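Local coordinates for protein CalS10 (Micromonospora echinospora, PDB 6UK5) that binds S-adenosylmethionine and probably methylates an amino pentose sugar during the biosynthesis of the antibiotic calicheamicin, at residues F109-F115 against A140-A146; E195-L199 against E208-V212. All coordinates share one frame; numbering follows the deposited sequence.

Interaction 1. Residues F109-F115 against A140-A146; sequences FDLGVTF and AMSAHLA
The phenyl ring of F109 lies over one face of the H144 imidazole in an offset stack, with centroids 4.0 Å apart and planes inclined by 18°. F109 reaches this place because its CG sits between the backbone N and the carbonyl carbon (chi1 71°), which sends the ring to meet H144 from the opposite direction. On the helix side CE1 of F109 also touches CB of A140 at 3.7 Å. D110 turns its CB from the helix and closes an Asx turn, its OD1 accepting from G112 N at 2.8 Å. That turn carries the chain past the imidazole edge, where the backbone N of L111 donates to H144 NE2 over 3.1 Å, almost within the ring plane. The other ring nitrogen, ND1, donates to A140 O at 2.9 Å in a nearly straight bond (172°). With NE2 accepting and ND1 donating, the imidazole is held through both nitrogens and is probably neutral with its hydrogen on ND1. In the Rossmann-like methyltransferase fold this is where helix 131-143, which connects the parallel strands 115-120 and 149-153, ends against the loop that leads into the first of them; H144 is the residue at which the chain leaves helical geometry. Farther along, V113 presents its carbonyl O obliquely to the imidazole near CD2, and T114 lays CB against the backbone of A146. F115 then begins a short parallel pairing with 145-146: its N donates to H144 O at 2.6 Å, and its O accepts from A146 N at 3.0 Å. The F115 ring has H144 O at its edge, while R57, from strand 57-61, makes a cation-pi contact with it.

Interaction 2. Residues E195-L199 against E208-V212; sequences EERWL and EFSQV
The carbonyl O of E196 takes the N-H of Q211 at 2.9 Å, nearly along the C=O direction, and also receives a CA-H contact from S210. It belongs to the antiparallel hairpin of strands 191-202 and 206-216, in which E196 with Q211 and W198 with F209 are the hydrogen-bonded pairs. E196 N returns a bond to Q211 O, and W198 N meets F209 O at 3.0 Å in a virtually straight line (178°), whereas F209 N to W198 O is weak. The side chains of these four residues share the face covered by helix 20-32. There W198 and F209 point the same way, the five-membered ring and the phenyl forming an offset stack, centroids 4.3 Å apart and planes only 7° from parallel; CB of W198 adds a CH-pi contact over the phenyl face. With chi1 at 69°, CG of F209 is flanked by its own N and C, which brings CZ over one face of the indole, offset toward the rim. With an alanine here in place of W198, the F209 ring, stripped of its flat partner, would probably be freer to turn, and a gap is likely to open beside V25 and V179. The amide of Q211 stands nearly perpendicular to the indole, its NE2 at the ring edge and 2.9 Å from E196 OE1, while E196 OE2 forms a salt bridge with R181. The face carrying E195, R197, L199 and E208 meets the second subunit, whose R197 pairs with E208; within the hairpin, R197 NE reaches S210 OG in a weak bond of 3.4 Å.

Overall arrangement
Interaction 1 joins a helix end to the loop that enters the seven-stranded sheet at F115, while interaction 2 lies within the five-stranded sheet; they are on opposite sides of the chain's centre, their centres 35 Å apart and their nearest atoms about 21 Å apart. Interaction 1 sits in the Rossmann-like methyltransferase domain, where the side chain of F109 comes within about 7 Å of the bound S-adenosylmethionine and that of M141 within about 4 Å of the side chain of M106, a residue that binds this cofactor. In interaction 2, whose sheet meets the second subunit, the E196 side chain is about 9 Å from the cofactor, and W198 is about 10 Å from cofactor-binding W37, side chain to side chain. Neither contact touches the other.

Interaction 1. Residues F109-F115 against A140-A146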
ATOM      1  N   PHE A 109     -21.681 -14.942  27.609  1.00 64.55           N
ATOM      2  CA  PHE A 109     -22.844 -14.080  27.459  1.00 67.18           C
ATOM      3  C   PHE A 109     -24.121 -14.818  27.858  1.00 68.12           C
ATOM      4  O   PHE A 109     -24.189 -16.052  27.863  1.00 67.84           O
ATOM      5  CB  PHE A 109     -22.968 -13.583  26.016  1.00 65.38           C
ATOM      6  CG  PHE A 109     -23.378 -14.649  25.033  1.00 61.18           C
ATOM      7  CD1 PHE A 109     -22.511 -15.671  24.685  1.00 63.08           C
ATOM      8  CD2 PHE A 109     -24.629 -14.610  24.439  1.00 58.33           C
ATOM      9  CE1 PHE A 109     -22.891 -16.645  23.776  1.00 59.97           C
ATOM     10  CE2 PHE A 109     -25.011 -15.576  23.528  1.00 53.74           C
ATOM     11  CZ  PHE A 109     -24.141 -16.595  23.197  1.00 57.62           C
ATOM     12  N   ASP A 110     -25.140 -14.036  28.204  1.00 70.87           N
ATOM     13  CA  ASP A 110     -26.468 -14.565  28.495  1.00 73.34           C
ATOM     14  C   ASP A 110     -27.480 -13.508  28.093  1.00 73.27           C
ATOM     15  O   ASP A 110     -27.453 -12.392  28.621  1.00 75.68           O
ATOM     16  CB  ASP A 110     -26.623 -14.925  29.974  1.00 73.19           C
ATOM     17  CG  ASP A 110     -27.931 -15.626  30.267  1.00 72.59           C
ATOM     18  OD1 ASP A 110     -28.864 -15.531  29.441  1.00 71.59           O
ATOM     19  OD2 ASP A 110     -28.024 -16.277  31.327  1.00 69.63           O
ATOM     20  N   LEU A 111     -28.367 -13.860  27.167  1.00 70.32           N
ATOM     21  CA  LEU A 111     -29.379 -12.940  26.675  1.00 70.06           C
ATOM     22  C   LEU A 111     -30.781 -13.374  27.075  1.00 69.32           C
ATOM     23  O   LEU A 111     -31.757 -12.732  26.674  1.00 67.33           O
ATOM     24  CB  LEU A 111     -29.292 -12.829  25.149  1.00 67.50           C
ATOM     25  CG  LEU A 111     -27.923 -12.468  24.563  1.00 64.58           C
ATOM     26  CD1 LEU A 111     -27.835 -12.922  23.108  1.00 64.50           C
ATOM     27  CD2 LEU A 111     -27.623 -10.986  24.697  1.00 64.19           C
ATOM     28  N   GLY A 112     -30.904 -14.439  27.867  1.00 70.80           N
ATOM     29  CA  GLY A 112     -32.183 -14.868  28.385  1.00 71.65           C
ATOM     30  C   GLY A 112     -33.139 -15.421  27.354  1.00 69.66           C
ATOM     31  O   GLY A 112     -34.271 -15.768  27.712  1.00 75.95           O
ATOM     32  N   VAL A 113     -32.725 -15.521  26.095  1.00 70.09           N
ATOM     33  CA  VAL A 113     -33.615 -15.907  25.011  1.00 64.94           C
ATOM     34  C   VAL A 113     -32.943 -16.974  24.163  1.00 61.89           C
ATOM     35  O   VAL A 113     -31.712 -17.051  24.087  1.00 58.08           O
ATOM     36  CB  VAL A 113     -33.983 -14.680  24.146  1.00 64.99           C
ATOM     37  CG1 VAL A 113     -34.909 -13.751  24.915  1.00 64.67           C
ATOM     38  CG2 VAL A 113     -32.723 -13.943  23.699  1.00 69.72           C
ATOM     39  N   THR A 114     -33.761 -17.808  23.526  1.00 62.45           N
ATOM     40  CA  THR A 114     -33.286 -18.794  22.567  1.00 58.69           C
ATOM     41  C   THR A 114     -33.413 -18.254  21.146  1.00 63.11           C
ATOM     42  O   THR A 114     -34.153 -17.304  20.876  1.00 61.92           O
ATOM     43  CB  THR A 114     -34.051 -20.117  22.689  1.00 58.38           C
ATOM     44  OG1 THR A 114     -35.436 -19.914  22.376  1.00 66.77           O
ATOM     45  CG2 THR A 114     -33.912 -20.697  24.086  1.00 65.65           C
ATOM     46  N   PHE A 115     -32.677 -18.884  20.234  1.00 66.77           N
ATOM     47  CA  PHE A 115     -32.726 -18.564  18.817  1.00 67.69           C
ATOM     48  C   PHE A 115     -32.882 -19.855  18.024  1.00 66.15           C
ATOM     49  O   PHE A 115     -32.564 -20.945  18.506  1.00 65.24           O
ATOM     50  CB  PHE A 115     -31.453 -17.829  18.370  1.00 69.36           C
ATOM     51  CG  PHE A 115     -31.232 -16.513  19.065  1.00 67.25           C
ATOM     52  CD1 PHE A 115     -30.779 -16.484  20.375  1.00 58.80           C
ATOM     53  CD2 PHE A 115     -31.441 -15.313  18.407  1.00 67.07           C
ATOM     54  CE1 PHE A 115     -30.563 -15.286  21.025  1.00 61.63           C
ATOM     55  CE2 PHE A 115     -31.225 -14.107  19.051  1.00 69.44           C
ATOM     56  CZ  PHE A 115     -30.782 -14.094  20.362  1.00 68.02           C
ATOM     57  N   ALA A 140     -21.984 -22.018  25.541  1.00 69.11           N
ATOM     58  CA  ALA A 140     -22.825 -20.834  25.679  1.00 65.41           C
ATOM     59  C   ALA A 140     -23.734 -20.663  24.468  1.00 60.92           C
ATOM     60  O   ALA A 140     -24.951 -20.497  24.610  1.00 55.41           O
ATOM     61  CB  ALA A 140     -21.953 -19.595  25.877  1.00 66.16           C
ATOM     62  N   MET A 141     -23.157 -20.699  23.263  1.00 60.19           N
ATOM     63  CA  MET A 141     -23.958 -20.582  22.049  1.00 59.77           C
ATOM     64  C   MET A 141     -25.076 -21.617  22.027  1.00 57.85           C
ATOM     65  O   MET A 141     -26.226 -21.304  21.694  1.00 54.10           O
ATOM     66  CB  MET A 141     -23.068 -20.741  20.813  1.00 58.61           C
ATOM     67  CG  MET A 141     -21.933 -19.739  20.711  1.00 55.46           C
ATOM     68  SD  MET A 141     -21.160 -19.787  19.080  1.00 52.57           S
ATOM     69  CE  MET A 141     -19.473 -20.231  19.482  1.00 54.22           C
ATOM     70  N   SER A 142     -24.754 -22.865  22.373  1.00 58.49           N
ATOM     71  CA  SER A 142     -25.762 -23.919  22.366  1.00 52.78           C
ATOM     72  C   SER A 142     -26.875 -23.643  23.369  1.00 54.35           C
ATOM     73  O   SER A 142     -28.032 -24.007  23.126  1.00 55.47           O
ATOM     74  CB  SER A 142     -25.103 -25.267  22.661  1.00 51.83           C
ATOM     75  OG  SER A 142     -26.060 -26.312  22.676  1.00 59.85           O
ATOM     76  N   ALA A 143     -26.553 -23.006  24.496  1.00 54.28           N
ATOM     77  CA  ALA A 143     -27.582 -22.683  25.476  1.00 58.43           C
ATOM     78  C   ALA A 143     -28.620 -21.733  24.895  1.00 58.31           C
ATOM     79  O   ALA A 143     -29.783 -21.747  25.314  1.00 60.24           O
ATOM     80  CB  ALA A 143     -26.946 -22.073  26.723  1.00 56.41           C
ATOM     81  N   HIS A 144     -28.215 -20.897  23.944  1.00 57.10           N
ATOM     82  CA  HIS A 144     -29.095 -19.943  23.288  1.00 60.00           C
ATOM     83  C   HIS A 144     -29.843 -20.550  22.107  1.00 57.08           C
ATOM     84  O   HIS A 144     -30.493 -19.815  21.357  1.00 58.56           O
ATOM     85  CB  HIS A 144     -28.275 -18.732  22.837  1.00 59.30           C
ATOM     86  CG  HIS A 144     -27.815 -17.869  23.971  1.00 61.62           C
ATOM     87  ND1 HIS A 144     -26.757 -18.212  24.784  1.00 57.17           N
ATOM     88  CD2 HIS A 144     -28.263 -16.674  24.422  1.00 62.65           C
ATOM     89  CE1 HIS A 144     -26.583 -17.274  25.698  1.00 57.48           C
ATOM     90  NE2 HIS A 144     -27.480 -16.326  25.496  1.00 57.98           N
ATOM     91  N   LEU A 145     -29.756 -21.864  21.920  1.00 56.53           N
ATOM     92  CA  LEU A 145     -30.469 -22.560  20.859  1.00 59.03           C
ATOM     93  C   LEU A 145     -31.729 -23.220  21.399  1.00 62.31           C
ATOM     94  O   LEU A 145     -31.706 -23.853  22.458  1.00 65.44           O
ATOM     95  CB  LEU A 145     -29.589 -23.626  20.205  1.00 57.05           C
ATOM     96  CG  LEU A 145     -28.529 -23.129  19.228  1.00 56.02           C
ATOM     97  CD1 LEU A 145     -27.650 -24.285  18.789  1.00 58.44           C
ATOM     98  CD2 LEU A 145     -29.174 -22.455  18.028  1.00 53.70           C
ATOM     99  N   ALA A 146     -32.828 -23.071  20.662  1.00 59.88           N
ATOM    100  CA  ALA A 146     -34.014 -23.860  20.930  1.00 60.36           C
ATOM    101  C   ALA A 146     -33.773 -25.300  20.485  1.00 63.19           C
ATOM    102  O   ALA A 146     -32.833 -25.578  19.736  1.00 62.06           O
ATOM    103  CB  ALA A 146     -35.219 -23.274  20.201  1.00 60.50           C
TER

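Interaction 2. Residues E195-L199 against E208-V212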
ATOM      1  N   GLU A 195       0.668 -10.449  12.761  1.00 40.87           N
ATOM      2  CA  GLU A 195       1.146  -9.077  12.869  1.00 43.94           C
ATOM      3  C   GLU A 195       0.683  -8.302  11.642  1.00 46.25           C
ATOM      4  O   GLU A 195       1.058  -8.646  10.516  1.00 45.34           O
ATOM      5  CB  GLU A 195       2.670  -9.023  12.983  1.00 44.58           C
ATOM      6  CG  GLU A 195       3.201  -7.644  13.365  1.00 44.06           C
ATOM      7  CD  GLU A 195       4.698  -7.516  13.176  1.00 43.11           C
ATOM      8  OE1 GLU A 195       5.377  -8.559  13.082  1.00 46.81           O
ATOM      9  OE2 GLU A 195       5.195  -6.371  13.124  1.00 45.48           O
ATOM     10  N   GLU A 196      -0.128  -7.269  11.856  1.00 50.89           N
ATOM     11  CA  GLU A 196      -0.605  -6.413  10.778  1.00 53.26           C
ATOM     12  C   GLU A 196      -0.100  -4.993  10.996  1.00 53.40           C
ATOM     13  O   GLU A 196      -0.074  -4.503  12.129  1.00 55.65           O
ATOM     14  CB  GLU A 196      -2.130  -6.390  10.689  1.00 53.80           C
ATOM     15  CG  GLU A 196      -2.721  -7.509   9.862  1.00 53.74           C
ATOM     16  CD  GLU A 196      -4.232  -7.550   9.947  1.00 54.43           C
ATOM     17  OE1 GLU A 196      -4.786  -7.064  10.955  1.00 53.63           O
ATOM     18  OE2 GLU A 196      -4.869  -8.061   9.003  1.00 58.24           O
ATOM     19  N   ARG A 197       0.292  -4.333   9.910  1.00 54.90           N
ATOM     20  CA  ARG A 197       0.738  -2.945   9.970  1.00 56.36           C
ATOM     21  C   ARG A 197       0.127  -2.186   8.805  1.00 56.77           C
ATOM     22  O   ARG A 197       0.348  -2.534   7.642  1.00 52.78           O
ATOM     23  CB  ARG A 197       2.262  -2.860   9.960  1.00 55.75           C
ATOM     24  CG  ARG A 197       2.841  -3.287  11.293  1.00 60.01           C
ATOM     25  CD  ARG A 197       4.346  -3.287  11.301  1.00 59.77           C
ATOM     26  NE  ARG A 197       4.847  -2.088  11.964  1.00 62.10           N
ATOM     27  CZ  ARG A 197       6.083  -1.940  12.424  1.00 67.13           C
ATOM     28  NH1 ARG A 197       6.959  -2.928  12.311  1.00 60.52           N
ATOM     29  NH2 ARG A 197       6.437  -0.802  13.009  1.00 75.99           N
ATOM     30  N   TRP A 198      -0.635  -1.146   9.134  1.00 59.84           N
ATOM     31  CA  TRP A 198      -1.439  -0.403   8.179  1.00 60.42           C
ATOM     32  C   TRP A 198      -0.871   0.989   7.944  1.00 60.82           C
ATOM     33  O   TRP A 198      -0.239   1.581   8.824  1.00 60.19           O
ATOM     34  CB  TRP A 198      -2.876  -0.270   8.691  1.00 60.29           C
ATOM     35  CG  TRP A 198      -3.574  -1.574   8.914  1.00 60.51           C
ATOM     36  CD1 TRP A 198      -3.382  -2.434   9.956  1.00 59.41           C
ATOM     37  CD2 TRP A 198      -4.591  -2.159   8.094  1.00 61.97           C
ATOM     38  NE1 TRP A 198      -4.211  -3.521   9.832  1.00 59.20           N
ATOM     39  CE2 TRP A 198      -4.963  -3.377   8.697  1.00 60.91           C
ATOM     40  CE3 TRP A 198      -5.220  -1.774   6.907  1.00 65.41           C
ATOM     41  CZ2 TRP A 198      -5.936  -4.214   8.152  1.00 62.52           C
ATOM     42  CZ3 TRP A 198      -6.184  -2.607   6.367  1.00 61.31           C
ATOM     43  CH2 TRP A 198      -6.533  -3.811   6.990  1.00 58.79           C
ATOM     44  N   LEU A 199      -1.104   1.504   6.738  1.00 63.07           N
ATOM     45  CA  LEU A 199      -0.883   2.909   6.418  1.00 65.87           C
ATOM     46  C   LEU A 199      -2.145   3.460   5.773  1.00 65.55           C
ATOM     47  O   LEU A 199      -2.602   2.930   4.755  1.00 64.09           O
ATOM     48  CB  LEU A 199       0.307   3.093   5.474  1.00 63.91           C
ATOM     49  CG  LEU A 199       1.718   2.950   6.042  1.00 69.20           C
ATOM     50  CD1 LEU A 199       2.726   3.027   4.906  1.00 67.46           C
ATOM     51  CD2 LEU A 199       2.008   4.025   7.076  1.00 66.92           C
ATOM     52  N   GLU A 208      -0.356   5.681  10.606  1.00 73.89           N
ATOM     53  CA  GLU A 208       0.085   4.299  10.739  1.00 66.86           C
ATOM     54  C   GLU A 208      -0.405   3.713  12.057  1.00 64.36           C
ATOM     55  O   GLU A 208      -0.416   4.400  13.083  1.00 69.44           O
ATOM     56  CB  GLU A 208       1.612   4.187  10.681  1.00 64.33           C
ATOM     57  CG  GLU A 208       2.326   5.120  11.642  1.00 75.15           C
ATOM     58  CD  GLU A 208       3.816   4.887  11.679  1.00 76.02           C
ATOM     59  OE1 GLU A 208       4.465   5.425  12.604  1.00 79.74           O
ATOM     60  OE2 GLU A 208       4.330   4.168  10.792  1.00 79.02           O
ATOM     61  N   PHE A 209      -0.820   2.447  12.031  1.00 61.45           N
ATOM     62  CA  PHE A 209      -1.141   1.724  13.257  1.00 61.35           C
ATOM     63  C   PHE A 209      -0.730   0.266  13.074  1.00 59.43           C
ATOM     64  O   PHE A 209      -0.716  -0.252  11.954  1.00 57.62           O
ATOM     65  CB  PHE A 209      -2.616   1.877  13.663  1.00 60.91           C
ATOM     66  CG  PHE A 209      -3.596   1.197  12.753  1.00 58.63           C
ATOM     67  CD1 PHE A 209      -4.116   1.855  11.651  1.00 58.15           C
ATOM     68  CD2 PHE A 209      -4.030  -0.090  13.027  1.00 59.11           C
ATOM     69  CE1 PHE A 209      -5.032   1.234  10.825  1.00 61.66           C
ATOM     70  CE2 PHE A 209      -4.946  -0.716  12.207  1.00 61.27           C
ATOM     71  CZ  PHE A 209      -5.449  -0.054  11.103  1.00 62.53           C
ATOM     72  N   SER A 210      -0.387  -0.388  14.189  1.00 56.32           N
ATOM     73  CA  SER A 210       0.150  -1.744  14.181  1.00 52.46           C
ATOM     74  C   SER A 210      -0.565  -2.607  15.213  1.00 52.85           C
ATOM     75  O   SER A 210      -0.931  -2.131  16.293  1.00 55.65           O
ATOM     76  CB  SER A 210       1.659  -1.742  14.469  1.00 50.47           C
ATOM     77  OG  SER A 210       2.305  -0.718  13.734  1.00 56.88           O
ATOM     78  N   GLN A 211      -0.757  -3.882  14.867  1.00 53.25           N
ATOM     79  CA  GLN A 211      -1.489  -4.826  15.698  1.00 49.62           C
ATOM     80  C   GLN A 211      -0.782  -6.174  15.726  1.00 45.36           C
ATOM     81  O   GLN A 211      -0.039  -6.519  14.805  1.00 41.06           O
ATOM     82  CB  GLN A 211      -2.912  -5.060  15.176  1.00 51.31           C
ATOM     83  CG  GLN A 211      -3.645  -3.827  14.712  1.00 53.85           C
ATOM     84  CD  GLN A 211      -4.882  -4.177  13.910  1.00 56.37           C
ATOM     85  OE1 GLN A 211      -5.992  -3.802  14.275  1.00 59.76           O
ATOM     86  NE2 GLN A 211      -4.695  -4.902  12.814  1.00 54.96           N
ATOM     87  N   VAL A 212      -1.014  -6.931  16.802  1.00 44.96           N
ATOM     88  CA  VAL A 212      -0.654  -8.344  16.857  1.00 37.78           C
ATOM     89  C   VAL A 212      -1.855  -9.130  17.373  1.00 37.54           C
ATOM     90  O   VAL A 212      -2.561  -8.675  18.283  1.00 40.43           O
ATOM     91  CB  VAL A 212       0.580  -8.615  17.740  1.00 38.21           C
ATOM     92  CG1 VAL A 212       0.715 -10.117  17.996  1.00 39.95           C
ATOM     93  CG2 VAL A 212       1.832  -8.063  17.092  1.00 40.84           C
TER